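Local coordinates for protein internalin (Listeria monocytogenes serotype 4b, PDB 4FMZ) that probably takes part in adhesion to and invasion of host cells as a leucine-rich-repeat protein of the internalin family, at residues N158-T163 / A174-L179. Numbering follows the deposited sequence.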
loop_
_atom_site.group_PDB
_atom_site.type_symbol
_atom_site.label_atom_id
_atom_site.label_comp_id
_atom_site.label_asym_id
_atom_site.label_seq_id
_atom_site.Cartn_x
_atom_site.Cartn_y
_atom_site.Cartn_z
ATOM N N ASN A 158 0.215 -4.833 11.107
ATOM C CA ASN A 158 1.524 -4.943 10.449
ATOM C C ASN A 158 1.536 -4.326 9.054
ATOM O O ASN A 158 2.605 -3.940 8.574
ATOM C CB ASN A 158 1.947 -6.411 10.341
ATOM C CG ASN A 158 2.546 -6.996 11.598
ATOM O OD1 ASN A 158 3.606 -7.634 11.565
ATOM N ND2 ASN A 158 1.861 -6.845 12.725
ATOM N N TYR A 159 0.372 -4.276 8.379
ATOM C CA TYR A 159 0.270 -3.742 7.015
ATOM C C TYR A 159 -0.910 -2.794 6.898
ATOM O O TYR A 159 -2.016 -3.149 7.298
ATOM C CB TYR A 159 0.144 -4.887 5.994
ATOM C CG TYR A 159 1.328 -5.827 6.007
ATOM C CD1 TYR A 159 1.358 -6.929 6.853
ATOM C CD2 TYR A 159 2.415 -5.621 5.162
ATOM C CE1 TYR A 159 2.464 -7.775 6.900
ATOM C CE2 TYR A 159 3.514 -6.478 5.176
ATOM C CZ TYR A 159 3.531 -7.553 6.044
ATOM O OH TYR A 159 4.617 -8.386 6.058
ATOM N N LEU A 160 -0.666 -1.575 6.380
ATOM C CA LEU A 160 -1.717 -0.576 6.200
ATOM C C LEU A 160 -1.562 0.209 4.900
ATOM O O LEU A 160 -0.491 0.756 4.638
ATOM C CB LEU A 160 -1.757 0.409 7.376
ATOM C CG LEU A 160 -2.817 1.536 7.320
ATOM C CD1 LEU A 160 -4.263 0.968 7.270
ATOM C CD2 LEU A 160 -2.638 2.505 8.482
ATOM N N THR A 161 -2.670 0.322 4.135
ATOM C CA THR A 161 -2.745 1.128 2.911
ATOM C C THR A 161 -3.926 2.091 3.013
ATOM O O THR A 161 -5.065 1.650 3.169
ATOM C CB THR A 161 -2.878 0.239 1.663
ATOM O OG1 THR A 161 -1.784 -0.673 1.619
ATOM C CG2 THR A 161 -2.952 1.055 0.352
ATOM N N VAL A 162 -3.649 3.396 2.929
ATOM C CA VAL A 162 -4.664 4.458 2.893
ATOM C C VAL A 162 -4.200 5.383 1.772
ATOM O O VAL A 162 -3.185 6.052 1.930
ATOM C CB VAL A 162 -4.911 5.207 4.235
ATOM C CG1 VAL A 162 -6.023 6.247 4.074
ATOM C CG2 VAL A 162 -5.241 4.246 5.381
ATOM N N THR A 163 -4.864 5.349 0.617
ATOM C CA THR A 163 -4.425 6.153 -0.532
ATOM C C THR A 163 -5.551 6.900 -1.220
ATOM O O THR A 163 -6.715 6.523 -1.082
ATOM C CB THR A 163 -3.745 5.250 -1.596
ATOM O OG1 THR A 163 -4.698 4.299 -2.073
ATOM C CG2 THR A 163 -2.485 4.538 -1.077
ATOM N N ALA A 174 0.015 6.821 14.482
ATOM C CA ALA A 174 1.126 6.823 15.445
ATOM C C ALA A 174 1.011 5.664 16.457
ATOM O O ALA A 174 2.035 5.149 16.910
ATOM C CB ALA A 174 1.192 8.149 16.186
ATOM N N ASN A 175 -0.229 5.233 16.770
ATOM C CA ASN A 175 -0.493 4.151 17.728
ATOM C C ASN A 175 -0.152 2.763 17.201
ATOM O O ASN A 175 -0.041 1.808 17.979
ATOM C CB ASN A 175 -1.976 4.153 18.120
ATOM C CG ASN A 175 -2.412 5.269 19.022
ATOM O OD1 ASN A 175 -1.666 6.201 19.330
ATOM N ND2 ASN A 175 -3.638 5.168 19.503
ATOM N N LEU A 176 -0.022 2.639 15.889
ATOM C CA LEU A 176 0.172 1.346 15.239
ATOM C C LEU A 176 1.663 1.045 15.097
ATOM O O LEU A 176 2.169 0.891 13.988
ATOM C CB LEU A 176 -0.572 1.361 13.872
ATOM C CG LEU A 176 -1.957 2.071 13.878
ATOM C CD1 LEU A 176 -2.624 2.022 12.518
ATOM C CD2 LEU A 176 -2.899 1.499 14.963
ATOM N N THR A 177 2.347 0.865 16.243
ATOM C CA THR A 177 3.809 0.714 16.299
ATOM C C THR A 177 4.323 -0.641 15.822
ATOM O O THR A 177 5.541 -0.760 15.656
ATOM C CB THR A 177 4.346 1.047 17.694
ATOM O OG1 THR A 177 3.850 0.099 18.640
ATOM C CG2 THR A 177 4.006 2.465 18.110
ATOM N N ASP A 178 3.437 -1.625 15.541
ATOM C CA ASP A 178 3.869 -2.903 14.966
ATOM C C ASP A 178 3.932 -2.818 13.434
ATOM O O ASP A 178 4.305 -3.808 12.790
ATOM C CB ASP A 178 2.956 -4.060 15.384
ATOM C CG ASP A 178 3.318 -4.695 16.712
ATOM O OD1 ASP A 178 4.501 -4.597 17.121
ATOM O OD2 ASP A 178 2.434 -5.335 17.318
ATOM N N LEU A 179 3.567 -1.652 12.847
ATOM C CA LEU A 179 3.561 -1.485 11.393
ATOM C C LEU A 179 4.919 -1.787 10.804
ATOM O O LEU A 179 5.942 -1.292 11.279
ATOM C CB LEU A 179 3.089 -0.097 10.949
ATOM C CG LEU A 179 1.569 0.122 10.866
ATOM C CD1 LEU A 179 1.277 1.582 10.555
ATOM C CD2 LEU A 179 0.923 -0.756 9.796
#
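The side-chain amide of Asn158 lies with one face against the backbone carbonyl of Asp178. Asp178 O sits almost directly above CG of Asn158, at 3.8 Å. Over the same face, but displaced past the nitrogen, is Asp178 CB, 4.0 Å from Asn158 ND2. The amide and the carboxylate of Asp178 are tilted 48° apart. No hydrogen bond joins the two residues; Asn158 ND2 instead donates to Gly156 O, which helps fix the turn of the amide.

A second flat group is the peptide between Asn158 and Tyr159. Leu179 CD2 stands over its face, 3.7 Å from Asn158 C. The same methyl also touches Leu160 CB at 3.8 Å, so one branch of Leu179 covers the start of strand 159-161.

Deeper in, Leu160 turns CG anti to its backbone N (chi1 180°). Its CD2 reaches Leu176 CD1 at 4.1 Å, and the two side chains cross at about a right angle. Leu176 and Leu179 are brought together by a type I turn, closed by Leu179 N to Leu176 O at 3.1 Å. Leu137 and Leu182, from the strands before and after, also pack on Leu160.

The contact joins a strand to the returning loop across a buried leucine core, the arrangement typical of a leucine-rich-repeat solenoid with its ladder of parallel strands.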